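Local coordinates for protein malonyl CoA-ACP transacylase (Xanthomonas oryzae pv. oryzae, PDB 3K89) that probably transfers the malonyl group from malonyl-CoA to holo-acyl carrier protein, the step that supplies malonyl-ACP for bacterial fatty acid synthesis, at residues T99-A103 with A104-S108; A243-R246 with Q247-E251; Q264-S268 with Q269-R273. All coordinates share one frame; numbering follows the deposited sequence.

Contact 1 of 3, residues T99-A103 with A104-S108; sequences TALVA and AGVLS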
loop_
_atom_site.group_PDB
_atom_site.type_symbol
_atom_site.label_atom_id
_atom_site.label_comp_id
_atom_site.label_asym_id
_atom_site.label_seq_id
_atom_site.Cartn_x
_atom_site.Cartn_y
_atom_site.Cartn_z
ATOM N N THR A 99 1.434 4.533 5.909
ATOM C CA THR A 99 2.728 4.222 6.508
ATOM C C THR A 99 3.720 5.342 6.177
ATOM O O THR A 99 4.460 5.782 7.062
ATOM C CB THR A 99 3.240 2.872 6.009
ATOM O OG1 THR A 99 2.152 1.919 6.026
ATOM C CG2 THR A 99 4.360 2.370 6.911
ATOM N N ALA A 100 3.722 5.802 4.925
ATOM C CA ALA A 100 4.607 6.896 4.483
ATOM C C ALA A 100 4.347 8.176 5.278
ATOM O O ALA A 100 5.291 8.865 5.681
ATOM C CB ALA A 100 4.444 7.141 3.008
ATOM N N LEU A 101 3.072 8.472 5.526
ATOM C CA LEU A 101 2.718 9.678 6.269
ATOM C C LEU A 101 3.174 9.591 7.728
ATOM O O LEU A 101 3.571 10.608 8.310
ATOM C CB LEU A 101 1.222 9.984 6.157
ATOM C CG LEU A 101 0.835 10.449 4.750
ATOM C CD1 LEU A 101 -0.676 10.326 4.563
ATOM C CD2 LEU A 101 1.263 11.891 4.491
ATOM N N VAL A 102 3.157 8.384 8.298
ATOM C CA VAL A 102 3.688 8.199 9.647
ATOM C C VAL A 102 5.207 8.385 9.610
ATOM O O VAL A 102 5.767 9.130 10.436
ATOM C CB VAL A 102 3.271 6.843 10.281
ATOM C CG1 VAL A 102 3.894 6.644 11.671
ATOM C CG2 VAL A 102 1.755 6.795 10.415
ATOM N N ALA A 103 5.866 7.776 8.618
ATOM C CA ALA A 103 7.336 7.913 8.487
ATOM C C ALA A 103 7.757 9.368 8.314
ATOM O O ALA A 103 8.791 9.771 8.838
ATOM C CB ALA A 103 7.861 7.073 7.334
ATOM N N ALA A 104 6.945 10.138 7.582
ATOM C CA ALA A 104 7.154 11.567 7.355
ATOM C C ALA A 104 6.834 12.444 8.578
ATOM O O ALA A 104 7.074 13.651 8.545
ATOM C CB ALA A 104 6.333 12.041 6.137
ATOM N N GLY A 105 6.288 11.847 9.633
ATOM C CA GLY A 105 5.914 12.578 10.838
ATOM C C GLY A 105 4.612 13.362 10.756
ATOM O O GLY A 105 4.321 14.194 11.622
ATOM N N VAL A 106 3.815 13.078 9.731
ATOM C CA VAL A 106 2.515 13.757 9.568
ATOM C C VAL A 106 1.511 13.290 10.618
ATOM O O VAL A 106 0.755 14.095 11.172
ATOM C CB VAL A 106 1.959 13.512 8.145
ATOM C CG1 VAL A 106 0.563 14.119 7.954
ATOM C CG2 VAL A 106 2.890 14.131 7.103
ATOM N N LEU A 107 1.459 11.977 10.823
ATOM C CA LEU A 107 0.634 11.352 11.840
ATOM C C LEU A 107 1.508 10.611 12.850
ATOM O O LEU A 107 2.509 10.001 12.472
ATOM C CB LEU A 107 -0.301 10.321 11.204
ATOM C CG LEU A 107 -1.443 10.880 10.347
ATOM C CD1 LEU A 107 -2.121 9.698 9.651
ATOM C CD2 LEU A 107 -2.451 11.652 11.180
ATOM N N SER A 108 1.113 10.620 14.118
ATOM C CA SER A 108 1.744 9.708 15.097
ATOM C C SER A 108 1.471 8.257 14.705
ATOM O O SER A 108 0.492 7.966 14.013
ATOM C CB SER A 108 1.198 9.968 16.502
ATOM O OG SER A 108 -0.171 9.578 16.584
HETATM O O HOH W 1 5.202 9.841 13.088
#
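A Schellman motif closes helix 95-103, and across it Leu-101 and Val-102 of the last turn meet Val-106 and Leu-107 of the loop that leads to helix 109-126. The helix begins just past Ser-94, the predicted active-site serine, in what looks like a nucleophile elbow, so this contact finishes the helix at the end remote from that residue. Ala-104 N still makes an ordinary helical bond to Ala-100 O. Gly-105 then turns the chain with a positive phi of 78°, and two bonds run back into the final turn. The longer loop is closed by Val-106 N, 2.9 Å from Leu-101 O and almost in line with that carbonyl. Inside it, Gly-105 N donates to Val-102 O at 2.9 Å, standing above the carbonyl plane and not on a lone pair.

The reversal brings Val-106 back over the helix. Its CG2 packs on Leu-101 CD2 at 3.8 Å, the two side chains crossing at a slant, while its CB rests 3.3 Å from Leu-101 O. An apolar contact of this kind, between a residue of the last helical turn and the one after the glycine, often accompanies a Schellman motif. Val-106 also lies against Trp-223 and Pro-226, whereas Ala-100 and Ala-103 press on Phe-10 and Leu-90 of the parallel sheet.

Farther round, Val-102 has CG1 anti to its backbone N (chi1 177°), which leaves CG2 on the N side to approach Leu-107 CB at 4.2 Å. Ser-108 opens the next helix as its N-cap, with OG bonded to Asp-111 N. Val-102 CA points its hydrogen at Leu-107 O, 3.6 Å away, and one water donates to both Val-102 O and Leu-107 O, at 2.8 Å from each.

Contact 2 of 3, residues A243-R246 with Q247-E251; sequences AAIR and QALVE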
loop_
_atom_site.group_PDB
_atom_site.type_symbol
_atom_site.label_atom_id
_atom_site.label_comp_id
_atom_site.label_asym_id
_atom_site.label_seq_id
_atom_site.Cartn_x
_atom_site.Cartn_y
_atom_site.Cartn_z
ATOM N N ALA A 243 -5.213 19.970 4.531
ATOM C CA ALA A 243 -6.444 19.801 3.764
ATOM C C ALA A 243 -6.220 19.020 2.468
ATOM O O ALA A 243 -6.996 18.114 2.146
ATOM C CB ALA A 243 -7.094 21.164 3.466
ATOM N N ALA A 244 -5.146 19.347 1.752
ATOM C CA ALA A 244 -4.868 18.736 0.464
ATOM C C ALA A 244 -4.410 17.280 0.610
ATOM O O ALA A 244 -4.817 16.423 -0.169
ATOM C CB ALA A 244 -3.834 19.549 -0.302
ATOM N N ILE A 245 -3.573 17.015 1.607
ATOM C CA ILE A 245 -3.136 15.642 1.878
ATOM C C ILE A 245 -4.340 14.781 2.223
ATOM O O ILE A 245 -4.517 13.701 1.646
ATOM C CB ILE A 245 -2.068 15.593 2.992
ATOM C CG1 ILE A 245 -0.779 16.229 2.459
ATOM C CG2 ILE A 245 -1.827 14.146 3.447
ATOM C CD1 ILE A 245 0.309 16.560 3.490
ATOM N N ARG A 246 -5.179 15.264 3.146
ATOM C CA ARG A 246 -6.393 14.524 3.499
ATOM C C ARG A 246 -7.345 14.329 2.330
ATOM O O ARG A 246 -7.887 13.241 2.171
ATOM C CB ARG A 246 -7.105 15.154 4.692
ATOM C CG ARG A 246 -6.288 15.032 5.984
ATOM C CD ARG A 246 -7.028 15.662 7.134
ATOM N NE ARG A 246 -6.933 17.125 7.079
ATOM C CZ ARG A 246 -7.978 17.952 7.058
ATOM N NH1 ARG A 246 -9.224 17.485 7.089
ATOM N NH2 ARG A 246 -7.762 19.261 7.019
ATOM N N GLN A 247 -7.541 15.361 1.510
ATOM C CA GLN A 247 -8.422 15.214 0.351
ATOM C C GLN A 247 -7.891 14.142 -0.610
ATOM O O GLN A 247 -8.662 13.354 -1.160
ATOM C CB GLN A 247 -8.613 16.551 -0.388
ATOM C CG GLN A 247 -9.558 16.495 -1.619
ATOM C CD GLN A 247 -10.960 15.974 -1.317
ATOM O OE1 GLN A 247 -11.436 16.031 -0.182
ATOM N NE2 GLN A 247 -11.626 15.455 -2.344
ATOM N N ALA A 248 -6.568 14.103 -0.785
ATOM C CA ALA A 248 -5.962 13.095 -1.641
ATOM C C ALA A 248 -6.116 11.697 -1.069
ATOM O O ALA A 248 -6.184 10.736 -1.842
ATOM C CB ALA A 248 -4.479 13.403 -1.898
ATOM N N LEU A 249 -6.177 11.572 0.267
ATOM C CA LEU A 249 -6.460 10.288 0.910
ATOM C C LEU A 249 -7.926 9.868 0.779
ATOM O O LEU A 249 -8.228 8.676 0.623
ATOM C CB LEU A 249 -6.078 10.302 2.397
ATOM C CG LEU A 249 -4.577 10.411 2.660
ATOM C CD1 LEU A 249 -4.353 10.774 4.119
ATOM C CD2 LEU A 249 -3.828 9.088 2.321
ATOM N N VAL A 250 -8.830 10.841 0.837
ATOM C CA VAL A 250 -10.250 10.546 0.610
ATOM C C VAL A 250 -10.430 10.033 -0.833
ATOM O O VAL A 250 -11.008 8.958 -1.066
ATOM C CB VAL A 250 -11.130 11.782 0.878
ATOM C CG1 VAL A 250 -12.575 11.541 0.355
ATOM C CG2 VAL A 250 -11.155 12.081 2.374
ATOM N N GLU A 251 -9.929 10.802 -1.798
ATOM C CA GLU A 251 -9.998 10.425 -3.204
ATOM C C GLU A 251 -9.287 9.114 -3.480
ATOM O O GLU A 251 -9.761 8.327 -4.306
ATOM C CB GLU A 251 -9.412 11.520 -4.079
ATOM C CG GLU A 251 -10.222 12.791 -4.042
ATOM C CD GLU A 251 -9.502 13.931 -4.759
ATOM O OE1 GLU A 251 -8.370 13.737 -5.257
ATOM O OE2 GLU A 251 -10.064 15.032 -4.801
#
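Ile-245 and Leu-249 form the close-packed side of this contact, which spans most of helix 242-254, while Gln-247 and Glu-251 ride on its open side. Four successive i to i+4 backbone bonds hold these turns, from Gln-247 N to Ala-243 O at 2.9 Å through to Val-250 N and Arg-246 O, also 2.9 Å apart.

On the buried side, Leu-249 lays CG over the carbonyl oxygen of Ile-245 at 3.4 Å. Its CG stands beside the backbone N (chi1 -67°), which turns the side chain back toward the preceding turn, and CD1 comes to 4.3 Å from Ile-245 CG2. The small side chain of Ala-248 sits close by, its CB 3.5 Å from Ala-244 O, and it meets His-239 and Gln-232. Leu-249 is further enclosed by Tyr-98, Met-218 and Trp-223.

Arg-246 lies at the border, over Met-218 and Trp-223; a bend at chi3 (-77°) brings NE to Ser-242 OG and the guanidinium into a cation-pi contact with Trp-223. The open side is polar and looser. Gln-247 bends at chi2, and NE2 donates to Glu-251 OE2 at 2.9 Å, nearly straight at 165°; the oxygen lies close to the amide plane, but NE2 comes to it on the anti side and clearly out of the carboxylate plane. This bond links a neutral amide to a probably charged carboxylate, so it would probably steady the two side chains at the solvent side without pairing opposite charges.

Contact 3 of 3, residues Q264-S268 with Q269-R273; sequences QALAS and QGITR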
loop_
_atom_site.group_PDB
_atom_site.type_symbol
_atom_site.label_atom_id
_atom_site.label_comp_id
_atom_site.label_asym_id
_atom_site.label_seq_id
_atom_site.Cartn_x
_atom_site.Cartn_y
_atom_site.Cartn_z
ATOM N N GLN A 264 7.275 6.392 -11.560
ATOM C CA GLN A 264 7.776 7.291 -12.619
ATOM C C GLN A 264 8.019 8.705 -12.087
ATOM O O GLN A 264 8.992 9.367 -12.484
ATOM C CB GLN A 264 6.809 7.313 -13.817
ATOM C CG GLN A 264 6.827 6.001 -14.604
ATOM C CD GLN A 264 5.702 5.892 -15.639
ATOM O OE1 GLN A 264 4.700 6.604 -15.578
ATOM N NE2 GLN A 264 5.874 4.987 -16.594
ATOM N N ALA A 265 7.164 9.160 -11.171
ATOM C CA ALA A 265 7.324 10.494 -10.568
ATOM C C ALA A 265 8.590 10.556 -9.726
ATOM O O ALA A 265 9.321 11.558 -9.772
ATOM C CB ALA A 265 6.092 10.896 -9.743
ATOM N N LEU A 266 8.838 9.497 -8.945
ATOM C CA LEU A 266 10.085 9.379 -8.173
ATOM C C LEU A 266 11.306 9.467 -9.089
ATOM O O LEU A 266 12.194 10.286 -8.841
ATOM C CB LEU A 266 10.125 8.078 -7.366
ATOM C CG LEU A 266 9.089 7.935 -6.237
ATOM C CD1 LEU A 266 9.174 6.513 -5.648
ATOM C CD2 LEU A 266 9.266 9.010 -5.152
ATOM N N ALA A 267 11.323 8.634 -10.131
ATOM C CA ALA A 267 12.432 8.584 -11.093
ATOM C C ALA A 267 12.632 9.929 -11.789
ATOM O O ALA A 267 13.772 10.348 -12.005
ATOM C CB ALA A 267 12.200 7.483 -12.118
ATOM N N SER A 268 11.538 10.603 -12.127
ATOM C CA SER A 268 11.626 11.899 -12.817
ATOM C C SER A 268 12.206 12.975 -11.896
ATOM O O SER A 268 12.685 14.020 -12.365
ATOM C CB SER A 268 10.254 12.330 -13.349
ATOM O OG SER A 268 9.444 12.844 -12.300
ATOM N N GLN A 269 12.173 12.729 -10.589
ATOM C CA GLN A 269 12.695 13.696 -9.631
ATOM C C GLN A 269 14.100 13.341 -9.144
ATOM O O GLN A 269 14.561 13.860 -8.126
ATOM C CB GLN A 269 11.713 13.885 -8.464
ATOM C CG GLN A 269 10.437 14.601 -8.884
ATOM C CD GLN A 269 9.448 14.807 -7.752
ATOM O OE1 GLN A 269 8.249 14.572 -7.915
ATOM N NE2 GLN A 269 9.936 15.261 -6.607
ATOM N N GLY A 270 14.772 12.453 -9.872
ATOM C CA GLY A 270 16.162 12.092 -9.586
ATOM C C GLY A 270 16.400 10.884 -8.687
ATOM O O GLY A 270 17.539 10.576 -8.328
ATOM N N ILE A 271 15.325 10.194 -8.304
ATOM C CA ILE A 271 15.470 8.952 -7.556
ATOM C C ILE A 271 16.041 7.822 -8.429
ATOM O O ILE A 271 15.541 7.570 -9.531
ATOM C CB ILE A 271 14.110 8.514 -6.945
ATOM C CG1 ILE A 271 13.563 9.608 -6.010
ATOM C CG2 ILE A 271 14.243 7.170 -6.218
ATOM C CD1 ILE A 271 14.474 9.952 -4.846
ATOM N N THR A 272 17.081 7.160 -7.919
ATOM C CA THR A 272 17.727 6.008 -8.572
ATOM C C THR A 272 17.751 4.772 -7.669
ATOM O O THR A 272 18.047 3.661 -8.124
ATOM C CB THR A 272 19.199 6.325 -8.968
ATOM O OG1 THR A 272 19.978 6.519 -7.786
ATOM C CG2 THR A 272 19.277 7.570 -9.838
ATOM N N ARG A 273 17.457 4.965 -6.384
ATOM C CA ARG A 273 17.505 3.881 -5.404
ATOM C C ARG A 273 16.215 3.899 -4.606
ATOM O O ARG A 273 15.823 4.943 -4.124
ATOM C CB ARG A 273 18.673 4.063 -4.431
ATOM C CG ARG A 273 20.068 4.117 -5.062
ATOM C CD ARG A 273 21.070 4.652 -4.041
ATOM N NE ARG A 273 22.452 4.331 -4.389
ATOM C CZ ARG A 273 23.508 4.610 -3.622
ATOM N NH1 ARG A 273 23.355 5.223 -2.455
ATOM N NH2 ARG A 273 24.727 4.268 -4.024
HETATM O O HOH W 2 16.074 8.665 -11.811
#
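Gln-269, Ile-271 and Leu-266 carry most of this contact, a Schellman motif that turns the chain out of helix 259-268 toward strand 273-276. Gln-269 takes the outer position. With CG turned opposite the carbonyl carbon (chi1 -69°), its side chain places CG 3.4 Å from Ala-265 O and runs on, extended, past that carbonyl. The same oxygen receives Ser-268 OG at 2.8 Å and a weak bond from Gln-269 N.

Leu-266 O is the shared acceptor of the turn. Gln-269 N reaches it at 3.0 Å and Ile-271 N at 3.2 Å, from opposite faces of the carbonyl plane, neither using a lone-pair direction. Gly-270, with phi 93°, makes the reversal and sends its own N-H to Ala-267 O at 3.2 Å.

Ile-271 is folded back against the helix. Its CG1 sits 3.2 Å from Leu-266 O and 4.0 Å from Leu-266 CB, an aliphatic cover laid over the oxygen that accepts both N-H groups. Both residues also rest on Leu-89 and Ala-7 of the parallel sheet, so the last turn of the helix and the loop leading to strand 273-276 share one apolar base. A water donates to Ala-267 O and to Ile-271 O, 2.6 Å from the latter, bridging the outer edge. Carbonyls at what would be the negative end of the helix dipole are thus met by N-H groups, a serine hydroxyl and water.

The three contacts follow one another along the chain, all within the acyl transferase domain. Contacts 1 and 2 are neighbours, with centres 14 Å apart: helix 95-103 lies against helix 242-254 where Leu-101 CD1 meets Leu-249 CD1 at 3.7 Å and Leu-101 CD2 meets Ile-245 CG2 at 4.0 Å. This interface packs the helix following the predicted nucleophile against one much later in sequence. Contact 3 touches neither, its centre 21 Å from that of contact 1 and 23 Å from that of contact 2. Strands 6-10 and 86-92 of the parallel sheet nevertheless connect it with contact 1, since both helix ends pack on them.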